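Ent-copalyl diphosphate synthase (Streptomyces platensis, PDB 5BP8) is a bacterial terpene synthase, largely helical, with a C-terminal part related to the squalene-hopene cyclase family. Local coordinates at residues 26-32 and 498-504; 33-37 and 220-225; 445-451 and 491-495. One frame throughout, in Å; residues are numbered along the deposited sequence.

Interaction 1 (26-32 and 498-504); sequences LVAPSVY and KDIYAPV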
# COMPACT_ATOMS: atom_id res chain seq x y z
N LEU A 26 -6.38 5.35 -7.98
CA LEU A 26 -5.31 6.35 -7.88
C LEU A 26 -4.33 6.02 -6.75
O LEU A 26 -4.70 5.99 -5.56
CB LEU A 26 -5.87 7.77 -7.71
CG LEU A 26 -4.87 8.90 -7.51
CD1 LEU A 26 -3.87 8.98 -8.67
CD2 LEU A 26 -5.61 10.24 -7.35
N VAL A 27 -3.10 5.74 -7.16
CA VAL A 27 -1.97 5.57 -6.24
C VAL A 27 -0.92 6.57 -6.65
O VAL A 27 -0.51 6.58 -7.83
CB VAL A 27 -1.38 4.12 -6.25
CG1 VAL A 27 -0.17 4.05 -5.31
CG2 VAL A 27 -2.42 3.10 -5.80
N ALA A 28 -0.47 7.39 -5.71
CA ALA A 28 0.54 8.43 -6.02
C ALA A 28 1.87 7.78 -6.32
O ALA A 28 2.17 6.69 -5.81
CB ALA A 28 0.70 9.39 -4.85
N PRO A 29 2.70 8.43 -7.15
CA PRO A 29 4.04 7.88 -7.34
C PRO A 29 4.84 7.81 -6.06
O PRO A 29 4.56 8.53 -5.10
CB PRO A 29 4.72 8.86 -8.32
CG PRO A 29 3.61 9.66 -8.94
CD PRO A 29 2.41 9.57 -8.04
N SER A 30 5.80 6.90 -6.04
CA SER A 30 6.80 6.92 -5.00
C SER A 30 8.16 6.61 -5.59
O SER A 30 8.32 6.35 -6.79
CB SER A 30 6.47 5.95 -3.85
OG SER A 30 6.45 4.61 -4.30
N VAL A 31 9.17 6.70 -4.72
CA VAL A 31 10.55 6.57 -5.17
C VAL A 31 10.87 5.17 -5.67
O VAL A 31 11.53 5.02 -6.69
CB VAL A 31 11.49 6.95 -4.01
CG1 VAL A 31 12.93 6.56 -4.30
CG2 VAL A 31 11.37 8.45 -3.71
N TYR A 32 10.41 4.13 -4.99
CA TYR A 32 10.92 2.77 -5.31
C TYR A 32 10.77 2.39 -6.79
O TYR A 32 11.78 2.08 -7.45
CB TYR A 32 10.28 1.67 -4.43
CG TYR A 32 10.77 0.31 -4.86
CD1 TYR A 32 11.97 -0.20 -4.38
CD2 TYR A 32 10.10 -0.43 -5.83
CE1 TYR A 32 12.46 -1.40 -4.82
CE2 TYR A 32 10.60 -1.65 -6.28
CZ TYR A 32 11.79 -2.13 -5.77
OH TYR A 32 12.32 -3.35 -6.18
N LYS A 498 6.33 -2.00 -1.84
CA LYS A 498 7.76 -2.05 -1.97
C LYS A 498 8.37 -1.05 -0.99
O LYS A 498 9.23 -1.41 -0.18
CB LYS A 498 8.19 -1.68 -3.42
CG LYS A 498 7.76 -2.70 -4.48
CD LYS A 498 8.58 -3.97 -4.43
CE LYS A 498 7.97 -5.05 -5.31
NZ LYS A 498 8.01 -4.66 -6.74
N ASP A 499 7.95 0.20 -1.11
CA ASP A 499 8.17 1.21 -0.06
C ASP A 499 6.79 1.37 0.58
O ASP A 499 6.19 0.35 0.98
CB ASP A 499 8.92 2.52 -0.48
CG ASP A 499 8.41 3.23 -1.79
OD1 ASP A 499 7.28 2.99 -2.28
OD2 ASP A 499 9.21 4.09 -2.33
N ILE A 500 6.30 2.59 0.74
CA ILE A 500 4.94 2.83 1.27
C ILE A 500 4.22 3.78 0.30
O ILE A 500 4.83 4.72 -0.24
CB ILE A 500 4.91 3.38 2.71
CG1 ILE A 500 5.95 4.49 2.98
CG2 ILE A 500 5.14 2.23 3.68
CD1 ILE A 500 6.03 4.93 4.43
N TYR A 501 2.95 3.47 0.02
CA TYR A 501 2.18 4.14 -0.99
C TYR A 501 0.92 4.79 -0.48
O TYR A 501 0.42 4.41 0.60
CB TYR A 501 1.82 3.17 -2.12
CG TYR A 501 0.79 2.11 -1.81
CD1 TYR A 501 1.16 0.84 -1.32
CD2 TYR A 501 -0.57 2.33 -2.06
CE1 TYR A 501 0.22 -0.11 -1.04
CE2 TYR A 501 -1.51 1.36 -1.80
CZ TYR A 501 -1.12 0.14 -1.32
OH TYR A 501 -2.09 -0.83 -1.06
N ALA A 502 0.45 5.77 -1.23
CA ALA A 502 -0.75 6.54 -0.91
C ALA A 502 -1.87 6.28 -1.91
O ALA A 502 -1.81 6.73 -3.08
CB ALA A 502 -0.45 8.04 -0.87
N PRO A 503 -2.90 5.56 -1.46
CA PRO A 503 -4.11 5.41 -2.28
C PRO A 503 -5.00 6.64 -2.06
O PRO A 503 -5.82 6.72 -1.10
CB PRO A 503 -4.71 4.14 -1.75
CG PRO A 503 -4.40 4.18 -0.27
CD PRO A 503 -3.05 4.88 -0.16
N VAL A 504 -4.82 7.62 -2.94
CA VAL A 504 -5.29 8.98 -2.70
C VAL A 504 -6.83 9.04 -2.62
O VAL A 504 -7.38 9.74 -1.79
CB VAL A 504 -4.75 9.94 -3.80
CG1 VAL A 504 -5.41 11.31 -3.72
CG2 VAL A 504 -3.22 10.04 -3.72
O HOH W 1 2.34 6.45 -3.21
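The hydroxyl of S30 gives its proton to the carboxylate of D499, OG to OD1 at 2.7 Å, using the syn lone pair of OD1. This bond opens a seam in a largely helical cyclase fold, where the loop leading into helix 31-40 runs roughly antiparallel (152°) to the turn, short strand and loop leading into helix 504-518. OD2 of D499 takes the backbone N-H of Y32 at 2.9 Å, approached from above the carboxylate plane. S30 holds the N-cap position of helix 31-40 but makes no capping bond with its own side chain; D499 thus serves an N-H of the first turn from across the seam, and its two oxygens bind successive parts of the helix start. The short aspartate side chain, with two acceptor oxygens on one carbon, suits this double grip. At the other end a backbone carbonyl meets a helix start: V504 N makes a weak hydrogen bond to L26 O at 3.1 Å. Between the ends, A28 N bonds to O of A502 at 3.0 Å, nearly straight (165°), and one water donates to A28 O and accepts from A502 N. A28 rests its CB on CG2 of V504 and near CB of A502, while CD2 of L26 packs on CB of the same valine. Beside D499, the chain of K498 lies across Y32. The ring of Y32 stands with CG anti to the backbone N (chi1 177°), offering a face to K498. A CH-pi contact follows, in which CB of K498 lies 3.7 Å from the centroid of the Y32 ring. The polar ends, K498 NZ and Y32 OH, both go to E194, while CG of K498 passes 3.5 Å from CE2 of Y32.

Interaction 2 (33-37 and 220-225); sequences DTARL and SPAATA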
# COMPACT_ATOMS: atom_id res chain seq x y z
N ASP A 33 9.55 2.43 -7.35
CA ASP A 33 9.37 1.98 -8.72
C ASP A 33 9.89 3.02 -9.70
O ASP A 33 10.29 2.69 -10.81
CB ASP A 33 7.91 1.64 -9.10
CG ASP A 33 7.59 0.15 -8.99
OD1 ASP A 33 7.92 -0.48 -7.96
OD2 ASP A 33 6.95 -0.40 -9.90
N THR A 34 9.83 4.29 -9.34
CA THR A 34 10.36 5.31 -10.22
C THR A 34 11.84 5.03 -10.49
O THR A 34 12.32 5.08 -11.67
CB THR A 34 10.14 6.72 -9.60
OG1 THR A 34 8.74 6.97 -9.45
CG2 THR A 34 10.75 7.77 -10.46
N ALA A 35 12.58 4.71 -9.42
CA ALA A 35 13.98 4.32 -9.54
C ALA A 35 14.14 2.99 -10.32
O ALA A 35 15.04 2.87 -11.18
CB ALA A 35 14.62 4.22 -8.18
N ARG A 36 13.28 2.01 -10.04
CA ARG A 36 13.34 0.76 -10.79
C ARG A 36 13.22 1.02 -12.31
O ARG A 36 13.94 0.38 -13.10
CB ARG A 36 12.31 -0.27 -10.33
CG ARG A 36 12.55 -0.90 -8.95
CD ARG A 36 13.89 -1.63 -8.79
NE ARG A 36 14.95 -0.66 -8.55
CZ ARG A 36 16.16 -0.69 -9.08
NH1 ARG A 36 17.00 0.33 -8.85
NH2 ARG A 36 16.57 -1.73 -9.81
N LEU A 37 12.32 1.92 -12.73
CA LEU A 37 12.19 2.20 -14.15
C LEU A 37 13.40 2.88 -14.73
O LEU A 37 13.76 2.62 -15.91
CB LEU A 37 10.90 2.97 -14.46
CG LEU A 37 9.59 2.21 -14.20
CD1 LEU A 37 8.41 3.00 -14.74
CD2 LEU A 37 9.61 0.81 -14.79
N SER A 220 2.64 -4.31 -11.17
CA SER A 220 3.86 -3.60 -10.80
C SER A 220 4.54 -3.06 -12.03
O SER A 220 4.93 -3.84 -12.91
CB SER A 220 4.86 -4.57 -10.17
OG SER A 220 6.13 -3.94 -10.04
N PRO A 221 4.77 -1.75 -12.08
CA PRO A 221 5.58 -1.27 -13.21
C PRO A 221 6.98 -1.88 -13.24
O PRO A 221 7.49 -2.25 -14.32
CB PRO A 221 5.62 0.25 -12.98
CG PRO A 221 4.37 0.52 -12.26
CD PRO A 221 4.19 -0.62 -11.31
N ALA A 222 7.65 -1.97 -12.09
CA ALA A 222 9.00 -2.54 -12.04
C ALA A 222 9.02 -4.01 -12.53
O ALA A 222 9.89 -4.40 -13.30
CB ALA A 222 9.56 -2.47 -10.62
N ALA A 223 8.09 -4.83 -12.04
CA ALA A 223 8.05 -6.25 -12.43
C ALA A 223 7.81 -6.37 -13.93
O ALA A 223 8.37 -7.25 -14.60
CB ALA A 223 6.96 -6.98 -11.65
N THR A 224 6.96 -5.48 -14.46
CA THR A 224 6.64 -5.47 -15.88
C THR A 224 7.87 -5.12 -16.70
O THR A 224 8.12 -5.74 -17.75
CB THR A 224 5.48 -4.50 -16.22
OG1 THR A 224 4.33 -4.78 -15.39
CG2 THR A 224 5.07 -4.62 -17.68
N ALA A 225 8.66 -4.16 -16.22
CA ALA A 225 9.91 -3.81 -16.89
C ALA A 225 10.87 -5.01 -16.91
O ALA A 225 11.56 -5.24 -17.90
CB ALA A 225 10.55 -2.61 -16.20
O HOH W 2 6.37 -2.63 -7.77
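Helices 33-37 and 221-225 run nearly parallel, their axes 9.0 Å apart at closest approach and their directions differing by 19°, with the nearest backbone pair at R36 and A222. The motif is a helix-helix packing in which a side chain of one helix serves the N-terminus of the other. OD2 of D33 accepts the N-H of A222, in the first turn of helix 221-228, at 2.8 Å, and the donor stands above the carboxylate plane. An acidic group is well placed here, since the start of a helix presents unpaired N-H groups and the positive end of its dipole, which probably favours the anion. S220, the N-cap, provides the second acceptor within its own segment: its OG takes A223 N at 2.9 Å in an almost straight bond (173°). The same hydroxyl gives its proton to a water that donates in turn to OD1 of D33, so both carboxylate oxygens are tied to the helix start. P221 suits the first helical position because nothing is lost by its missing N-H, and its CD lies snugly against OD2 of D33 at 3.1 Å. At the centre, the small methyl of A222 allows close approach, its CB meeting CB of R36 at 3.5 Å. Beyond CG the chain of R36 bends away, carrying its guanidinium to E80 and S77 of helix 72-86. L37 completes the packing one turn on from D33. With its CG anti to the carbonyl carbon (chi1 -66°), the leucine sends CD2 toward the other helix and against O of P221. CD2 of L37 also lies 3.8 Å from CB of A225.

Interaction 3 (445-451 and 491-495); sequences WQGTTEE and YPGLW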
# COMPACT_ATOMS: atom_id res chain seq x y z
N TRP A 445 4.11 10.07 11.99
CA TRP A 445 5.30 10.91 11.81
C TRP A 445 4.95 12.41 11.76
O TRP A 445 5.80 13.27 12.00
CB TRP A 445 6.02 10.49 10.54
CG TRP A 445 6.63 9.15 10.61
CD1 TRP A 445 7.53 8.71 11.53
CD2 TRP A 445 6.38 8.04 9.75
NE1 TRP A 445 7.88 7.42 11.29
CE2 TRP A 445 7.19 6.97 10.20
CE3 TRP A 445 5.54 7.83 8.65
CZ2 TRP A 445 7.20 5.72 9.59
CZ3 TRP A 445 5.57 6.59 8.01
CH2 TRP A 445 6.40 5.55 8.49
N GLN A 446 3.69 12.71 11.46
CA GLN A 446 3.18 14.07 11.45
C GLN A 446 1.66 13.92 11.44
O GLN A 446 1.15 12.85 11.15
CB GLN A 446 3.60 14.78 10.14
CG GLN A 446 2.98 14.12 8.92
CD GLN A 446 3.62 14.52 7.62
OE1 GLN A 446 4.14 13.68 6.89
NE2 GLN A 446 3.61 15.83 7.33
N GLY A 447 0.93 15.00 11.70
CA GLY A 447 -0.51 14.98 11.42
C GLY A 447 -0.79 14.77 9.95
O GLY A 447 -0.22 15.46 9.08
N THR A 448 -1.69 13.82 9.63
CA THR A 448 -2.07 13.59 8.25
C THR A 448 -3.58 13.58 8.12
O THR A 448 -4.30 13.29 9.07
CB THR A 448 -1.56 12.24 7.72
OG1 THR A 448 -2.13 11.15 8.47
CG2 THR A 448 -0.02 12.18 7.78
N THR A 449 -4.04 13.89 6.94
CA THR A 449 -5.47 13.77 6.59
C THR A 449 -5.95 12.33 6.85
O THR A 449 -6.98 12.13 7.55
CB THR A 449 -5.69 14.15 5.11
OG1 THR A 449 -5.48 15.57 4.96
CG2 THR A 449 -7.11 13.80 4.61
N GLU A 450 -5.20 11.35 6.33
CA GLU A 450 -5.64 9.96 6.45
C GLU A 450 -5.82 9.54 7.91
O GLU A 450 -6.87 9.05 8.31
CB GLU A 450 -4.65 9.02 5.76
CG GLU A 450 -5.04 7.55 5.82
CD GLU A 450 -4.07 6.62 5.11
OE1 GLU A 450 -3.00 7.10 4.63
OE2 GLU A 450 -4.38 5.42 5.04
N GLU A 451 -4.78 9.77 8.73
CA GLU A 451 -4.80 9.26 10.09
C GLU A 451 -5.78 10.03 10.98
O GLU A 451 -6.44 9.44 11.85
CB GLU A 451 -3.39 9.22 10.68
CG GLU A 451 -2.43 8.34 9.88
CD GLU A 451 -0.97 8.56 10.22
OE1 GLU A 451 -0.40 9.57 9.74
OE2 GLU A 451 -0.39 7.73 10.93
N TYR A 491 -0.59 13.80 0.01
CA TYR A 491 -0.91 12.81 1.05
C TYR A 491 0.26 11.84 1.17
O TYR A 491 0.69 11.28 0.17
CB TYR A 491 -2.14 11.99 0.65
CG TYR A 491 -3.49 12.67 0.71
CD1 TYR A 491 -3.71 13.84 1.43
CD2 TYR A 491 -4.58 12.07 0.08
CE1 TYR A 491 -4.98 14.41 1.49
CE2 TYR A 491 -5.84 12.63 0.14
CZ TYR A 491 -6.04 13.78 0.85
OH TYR A 491 -7.30 14.28 0.90
N PRO A 492 0.82 11.67 2.37
CA PRO A 492 1.97 10.74 2.49
C PRO A 492 1.58 9.28 2.28
O PRO A 492 0.48 8.89 2.66
CB PRO A 492 2.43 10.93 3.92
CG PRO A 492 1.85 12.22 4.35
CD PRO A 492 0.57 12.37 3.63
N GLY A 493 2.46 8.50 1.69
CA GLY A 493 2.26 7.07 1.56
C GLY A 493 2.48 6.36 2.89
O GLY A 493 3.52 6.54 3.52
N LEU A 494 1.49 5.58 3.32
CA LEU A 494 1.57 4.84 4.57
C LEU A 494 1.24 3.34 4.40
O LEU A 494 1.43 2.57 5.33
CB LEU A 494 0.61 5.46 5.58
CG LEU A 494 0.84 6.93 5.97
CD1 LEU A 494 -0.24 7.37 6.92
CD2 LEU A 494 2.20 7.08 6.63
N TRP A 495 0.72 2.96 3.25
CA TRP A 495 0.38 1.56 2.99
C TRP A 495 1.58 0.78 2.55
O TRP A 495 2.31 1.22 1.66
CB TRP A 495 -0.72 1.47 1.94
CG TRP A 495 -2.01 2.08 2.38
CD1 TRP A 495 -2.27 3.39 2.57
CD2 TRP A 495 -3.22 1.38 2.68
NE1 TRP A 495 -3.55 3.56 2.97
CE2 TRP A 495 -4.17 2.34 3.04
CE3 TRP A 495 -3.58 0.03 2.67
CZ2 TRP A 495 -5.48 2.00 3.43
CZ3 TRP A 495 -4.89 -0.32 3.07
CH2 TRP A 495 -5.81 0.68 3.42
O HOH W 3 -1.21 6.56 2.63
O HOH W 4 -1.60 9.65 4.35
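A capped helix start meets a bulged strand entry here, within the squalene-hopene cyclase-like C-terminal domain. Helix 449-461 begins at T448, whose OG1 caps the N-H of E451, and the loop 491-495 leads into the two-stranded sheet, where L494 and W495 both face Y501 in a classic beta bulge. Across the contact E450 reaches out fully extended, CG anti to the backbone N (chi1 -179°), to take the indole N-H of W495, NE1 to OE2 at 2.9 Å. NE1 comes in on the syn side of OE2, but the bond is bent (132°) because OE2 lies out of the indole plane that holds the N-H. OE2 is also held by Y454 OH and H399 NE2. The other oxygen, OE1, faces two waters: one donates to it and to the carbonyl oxygen of P492, and the other accepts the N-H of L494 while lying 2.7 Å from OE1 of E450. L494 lays its two methyls between E451 and W445: CD1 of L494 rests 3.6 Å from CD of E451, and CD2 of L494 rests 3.7 Å from CZ3 of W445. The apolar ring of P492 offers CG to the methyl CG2 of T448 and lies near OE1 of Q446, and T449 lays CB 3.7 Å from CE1 of Y491. E451 itself accepts from T448 OG1 with the anti lone pair of OE1, while S401 OG and R444 N bind its OE2. E450 thus has three protein hydrogen-bond partners on one oxygen and waters at the other, which should fix the rotation of its carboxylate and meet the polar demand of this buried group.

Interaction 1 occupies the middle of the group and lies close to the centre of the chain, with the centres of interactions 2 and 3 each about 12 Å away from its own. The outer two are about 24 Å apart, centre to centre, and do not touch. Helix 31-40 serves both interactions 1 and 2, whose segments also meet where K498 packs near D33 and S220. Interaction 3 joins interaction 1 through the two-stranded sheet, where Y501 N probably bonds to W495 O. Along the chain, interaction 2 closes before interaction 3 opens, and both fall between the segments of interaction 1, which therefore ties the start of helix 31-40, near the N-terminus, to the segment before helix 504-518, the last in the chain.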